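Local coordinates for fosfomycin resistance protein FosX (Mesorhizobium loti, PDB 1R9C), which catalyses the hydration of the epoxide antibiotic fosfomycin with the help of manganese, and so confers resistance to the drug, at residues E16-A28 with R81-M93. Residues are numbered along the deposited sequence; the frame is centred on the assembly and turned at random.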
loop_
_atom_site.group_PDB
_atom_site.type_symbol
_atom_site.label_atom_id
_atom_site.label_comp_id
_atom_site.label_asym_id
_atom_site.label_seq_id
_atom_site.Cartn_x
_atom_site.Cartn_y
_atom_site.Cartn_z
ATOM N N GLU A 16 12.606 14.303 4.057
ATOM C CA GLU A 16 13.220 14.991 2.931
ATOM C C GLU A 16 13.719 13.979 1.926
ATOM O O GLU A 16 13.393 14.063 0.745
ATOM C CB GLU A 16 14.334 15.930 3.417
ATOM C CG GLU A 16 13.768 17.126 4.169
ATOM C CD GLU A 16 13.193 16.779 5.536
ATOM O OE1 GLU A 16 13.836 16.046 6.330
ATOM O OE2 GLU A 16 12.084 17.254 5.829
ATOM N N ARG A 17 14.447 12.979 2.408
ATOM C CA ARG A 17 14.984 11.942 1.522
ATOM C C ARG A 17 13.853 11.146 0.886
ATOM O O ARG A 17 13.914 10.835 -0.301
ATOM C CB ARG A 17 15.909 11.013 2.298
ATOM C CG ARG A 17 16.675 10.018 1.458
ATOM C CD ARG A 17 17.539 10.614 0.366
ATOM N NE ARG A 17 17.927 9.606 -0.614
ATOM C CZ ARG A 17 18.344 9.890 -1.852
ATOM N NH1 ARG A 17 18.428 11.154 -2.286
ATOM N NH2 ARG A 17 18.688 8.910 -2.657
ATOM N N MET A 18 12.825 10.805 1.670
ATOM C CA MET A 18 11.690 10.056 1.113
ATOM C C MET A 18 11.011 10.877 -0.001
ATOM O O MET A 18 10.603 10.310 -1.003
ATOM C CB MET A 18 10.689 9.667 2.203
ATOM C CG MET A 18 9.510 8.830 1.682
ATOM S SD MET A 18 10.044 7.254 0.948
ATOM C CE MET A 18 8.470 6.368 1.039
ATOM N N THR A 19 10.890 12.193 0.191
ATOM C CA THR A 19 10.357 13.100 -0.820
ATOM C C THR A 19 11.154 12.911 -2.130
ATOM O O THR A 19 10.572 12.772 -3.221
ATOM C CB THR A 19 10.452 14.571 -0.314
ATOM O OG1 THR A 19 9.544 14.766 0.785
ATOM C CG2 THR A 19 9.995 15.561 -1.377
ATOM N N ARG A 20 12.491 12.898 -2.007
ATOM C CA ARG A 20 13.356 12.808 -3.180
ATOM C C ARG A 20 13.189 11.453 -3.877
ATOM O O ARG A 20 13.137 11.385 -5.103
ATOM C CB ARG A 20 14.812 13.144 -2.834
ATOM C CG ARG A 20 14.980 14.562 -2.208
ATOM C CD ARG A 20 14.229 15.741 -2.947
ATOM N NE ARG A 20 14.375 17.044 -2.269
ATOM C CZ ARG A 20 13.579 18.113 -2.465
ATOM N NH1 ARG A 20 12.554 18.029 -3.323
ATOM N NH2 ARG A 20 13.808 19.274 -1.806
ATOM N N ILE A 21 13.089 10.387 -3.089
ATOM C CA ILE A 21 12.767 9.061 -3.629
ATOM C C ILE A 21 11.439 9.066 -4.400
ATOM O O ILE A 21 11.397 8.623 -5.547
ATOM C CB ILE A 21 12.791 7.973 -2.499
ATOM C CG1 ILE A 21 14.225 7.826 -1.957
ATOM C CG2 ILE A 21 12.251 6.660 -3.023
ATOM C CD1 ILE A 21 14.345 7.067 -0.609
ATOM N N LEU A 22 10.356 9.571 -3.793
ATOM C CA LEU A 22 9.059 9.487 -4.453
ATOM C C LEU A 22 9.036 10.370 -5.703
ATOM O O LEU A 22 8.425 10.010 -6.713
ATOM C CB LEU A 22 7.934 9.867 -3.480
ATOM C CG LEU A 22 7.696 8.938 -2.290
ATOM C CD1 LEU A 22 6.757 9.624 -1.277
ATOM C CD2 LEU A 22 7.071 7.621 -2.800
ATOM N N GLU A 23 9.726 11.513 -5.648
ATOM C CA GLU A 23 9.807 12.396 -6.807
ATOM C C GLU A 23 10.715 11.789 -7.896
ATOM O O GLU A 23 10.383 11.829 -9.090
ATOM C CB GLU A 23 10.325 13.781 -6.402
ATOM C CG GLU A 23 9.288 14.580 -5.614
ATOM C CD GLU A 23 9.836 15.902 -5.098
ATOM O OE1 GLU A 23 11.049 16.153 -5.249
ATOM O OE2 GLU A 23 9.050 16.687 -4.536
ATOM N N GLY A 24 11.824 11.194 -7.457
ATOM C CA GLY A 24 12.856 10.710 -8.359
ATOM C C GLY A 24 12.390 9.460 -9.091
ATOM O O GLY A 24 12.605 9.347 -10.303
ATOM N N VAL A 25 11.758 8.536 -8.369
ATOM C CA VAL A 25 11.349 7.257 -8.970
ATOM C C VAL A 25 9.985 7.372 -9.636
ATOM O O VAL A 25 9.832 6.937 -10.778
ATOM C CB VAL A 25 11.383 6.054 -7.989
ATOM C CG1 VAL A 25 11.024 4.772 -8.693
ATOM C CG2 VAL A 25 12.741 5.871 -7.400
ATOM N N PHE A 26 9.002 7.966 -8.952
ATOM C CA PHE A 26 7.637 7.910 -9.461
ATOM C C PHE A 26 7.120 9.202 -10.073
ATOM O O PHE A 26 5.990 9.235 -10.517
ATOM C CB PHE A 26 6.640 7.437 -8.380
ATOM C CG PHE A 26 7.036 6.172 -7.658
ATOM C CD1 PHE A 26 7.560 6.232 -6.376
ATOM C CD2 PHE A 26 6.795 4.914 -8.202
ATOM C CE1 PHE A 26 7.887 5.048 -5.674
ATOM C CE2 PHE A 26 7.139 3.745 -7.505
ATOM C CZ PHE A 26 7.670 3.809 -6.237
ATOM N N ASP A 27 7.940 10.260 -10.093
ATOM C CA ASP A 27 7.470 11.598 -10.410
ATOM C C ASP A 27 6.298 12.009 -9.507
ATOM O O ASP A 27 5.369 12.672 -9.943
ATOM C CB ASP A 27 7.118 11.738 -11.903
ATOM C CG ASP A 27 7.465 13.100 -12.461
ATOM O OD1 ASP A 27 8.125 13.927 -11.755
ATOM O OD2 ASP A 27 7.118 13.442 -13.619
ATOM N N ALA A 28 6.338 11.583 -8.249
ATOM C CA ALA A 28 5.326 12.021 -7.292
ATOM C C ALA A 28 5.301 13.544 -7.217
ATOM O O ALA A 28 6.346 14.172 -7.291
ATOM C CB ALA A 28 5.629 11.452 -5.928
ATOM N N ARG A 81 15.284 2.714 -18.338
ATOM C CA ARG A 81 15.113 4.054 -17.751
ATOM C C ARG A 81 14.801 4.041 -16.252
ATOM O O ARG A 81 15.376 4.813 -15.455
ATOM C CB ARG A 81 13.923 4.726 -18.433
ATOM C CG ARG A 81 14.114 6.166 -18.809
ATOM C CD ARG A 81 13.332 6.537 -20.072
ATOM N NE ARG A 81 14.084 6.276 -21.282
ATOM C CZ ARG A 81 13.689 5.468 -22.267
ATOM N NH1 ARG A 81 12.528 4.817 -22.197
ATOM N NH2 ARG A 81 14.464 5.318 -23.331
ATOM N N TYR A 82 13.832 3.213 -15.862
ATOM C CA TYR A 82 13.458 3.164 -14.457
ATOM C C TYR A 82 14.542 2.544 -13.590
ATOM O O TYR A 82 14.727 2.943 -12.453
ATOM C CB TYR A 82 12.124 2.435 -14.259
ATOM C CG TYR A 82 10.988 3.395 -14.406
ATOM C CD1 TYR A 82 10.295 3.491 -15.612
ATOM C CD2 TYR A 82 10.661 4.268 -13.368
ATOM C CE1 TYR A 82 9.276 4.408 -15.775
ATOM C CE2 TYR A 82 9.645 5.193 -13.508
ATOM C CZ TYR A 82 8.937 5.240 -14.706
ATOM O OH TYR A 82 7.925 6.141 -14.893
ATOM N N ALA A 83 15.257 1.571 -14.132
ATOM C CA ALA A 83 16.352 0.949 -13.406
ATOM C C ALA A 83 17.452 1.994 -13.143
ATOM O O ALA A 83 18.055 2.030 -12.050
ATOM C CB ALA A 83 16.893 -0.218 -14.214
ATOM N N GLU A 84 17.696 2.822 -14.167
ATOM C CA GLU A 84 18.556 4.008 -14.096
ATOM C C GLU A 84 18.141 4.998 -13.009
ATOM O O GLU A 84 18.997 5.458 -12.245
ATOM C CB GLU A 84 18.539 4.747 -15.438
ATOM C CG GLU A 84 19.520 4.206 -16.463
ATOM C CD GLU A 84 19.328 4.804 -17.863
ATOM O OE1 GLU A 84 18.892 5.984 -17.975
ATOM O OE2 GLU A 84 19.618 4.088 -18.855
ATOM N N ARG A 85 16.849 5.356 -12.963
ATOM C CA ARG A 85 16.346 6.289 -11.956
ATOM C C ARG A 85 16.641 5.725 -10.563
ATOM O O ARG A 85 17.133 6.430 -9.684
ATOM C CB ARG A 85 14.826 6.547 -12.097
ATOM C CG ARG A 85 14.354 7.443 -13.263
ATOM C CD ARG A 85 12.818 7.391 -13.487
ATOM N NE ARG A 85 12.260 8.561 -14.176
ATOM C CZ ARG A 85 11.234 9.307 -13.708
ATOM N NH1 ARG A 85 10.650 9.019 -12.555
ATOM N NH2 ARG A 85 10.791 10.358 -14.395
ATOM N N VAL A 86 16.332 4.443 -10.358
ATOM C CA VAL A 86 16.611 3.797 -9.071
ATOM C C VAL A 86 18.105 3.897 -8.760
ATOM O O VAL A 86 18.492 4.244 -7.649
ATOM C CB VAL A 86 16.058 2.332 -9.037
ATOM C CG1 VAL A 86 16.508 1.581 -7.780
ATOM C CG2 VAL A 86 14.504 2.375 -9.109
ATOM N N GLY A 87 18.925 3.625 -9.772
ATOM C CA GLY A 87 20.363 3.811 -9.707
ATOM C C GLY A 87 20.819 5.186 -9.239
ATOM O O GLY A 87 21.601 5.283 -8.303
ATOM N N LYS A 88 20.300 6.251 -9.850
ATOM C CA LYS A 88 20.772 7.600 -9.512
ATOM C C LYS A 88 20.424 8.011 -8.058
ATOM O O LYS A 88 21.120 8.838 -7.450
ATOM C CB LYS A 88 20.267 8.631 -10.531
ATOM N N LEU A 89 19.384 7.396 -7.499
ATOM C CA LEU A 89 19.015 7.638 -6.107
ATOM C C LEU A 89 19.818 6.826 -5.091
ATOM O O LEU A 89 19.750 7.099 -3.893
ATOM C CB LEU A 89 17.530 7.433 -5.883
ATOM C CG LEU A 89 16.620 8.498 -6.503
ATOM C CD1 LEU A 89 15.237 7.905 -6.599
ATOM C CD2 LEU A 89 16.601 9.790 -5.669
ATOM N N GLY A 90 20.570 5.839 -5.565
ATOM C CA GLY A 90 21.423 5.042 -4.693
ATOM C C GLY A 90 20.666 3.999 -3.873
ATOM O O GLY A 90 21.129 3.601 -2.817
ATOM N N LEU A 91 19.528 3.539 -4.383
ATOM C CA LEU A 91 18.649 2.614 -3.653
ATOM C C LEU A 91 19.062 1.152 -3.821
ATOM O O LEU A 91 19.539 0.761 -4.899
ATOM C CB LEU A 91 17.212 2.824 -4.094
ATOM C CG LEU A 91 16.630 4.227 -3.831
ATOM C CD1 LEU A 91 15.236 4.302 -4.426
ATOM C CD2 LEU A 91 16.634 4.551 -2.325
ATOM N N ASP A 92 18.957 0.361 -2.752
ATOM C CA ASP A 92 19.230 -1.083 -2.869
ATOM C C ASP A 92 18.180 -1.708 -3.786
ATOM O O ASP A 92 17.035 -1.281 -3.792
ATOM C CB ASP A 92 19.181 -1.792 -1.505
ATOM C CG ASP A 92 20.366 -1.447 -0.589
ATOM O OD1 ASP A 92 21.450 -1.018 -1.070
ATOM O OD2 ASP A 92 20.310 -1.627 0.644
ATOM N N MET A 93 18.574 -2.712 -4.559
ATOM C CA MET A 93 17.611 -3.430 -5.385
ATOM C C MET A 93 17.864 -4.936 -5.435
ATOM O O MET A 93 18.964 -5.412 -5.142
ATOM C CB MET A 93 17.526 -2.821 -6.794
ATOM C CG MET A 93 18.851 -2.644 -7.509
ATOM S SD MET A 93 18.599 -1.582 -8.977
ATOM C CE MET A 93 17.663 -2.718 -9.993
HETATM O O HOH W 1 20.270 10.623 -4.700
#
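The carbonyl oxygen of Val25, in the last turn of helix 16-26, takes a weak hydrogen bond from Arg85 NH1 (2.9 Å, N-H...O angle 128°), and Tyr82 CE2 brings its ring edge to the same oxygen, 3.2 Å away. The protein has the vicinal oxygen chelate (glyoxalase) fold, in which these two helices pack together; segments 16-26 and 81-89 run nearly antiparallel, their axes approaching to 9.0 Å at 158°. Arg85 stays extended from CG to NE, which carries its guanidinium past the Gly24 carbonyl to the end of the opposing helix; Asp27 OD2 lies 4.9 Å from Arg85 NH2, not in contact, though the opposite charges probably attract weakly. Next to this polar end, Leu89 enters as a knob among Arg17, Ile21, Gly24 and Val25. Its CD1 presses on Val25 CG2 at 3.3 Å, tighter than ordinary van der Waals contact, and passes over the bare CA of Gly24. After the Schellman turn at Gly90, Leu91 continues the apolar seam: its CD2 meets Ile21 CD1, while CD1 lies between Val25 CG2 and Ile21 CG2, and Phe109 of strand 106-110 packs against Val25, Val86 and Leu91. Tyr82 OH is hydrogen-bonded to the Met1 nitrogen of the second subunit, which links helix 79-89 to that subunit. At the other end, a water accepts from Arg17 NH1 at 3.1 Å and donates weakly to Lys88 O at 3.4 Å.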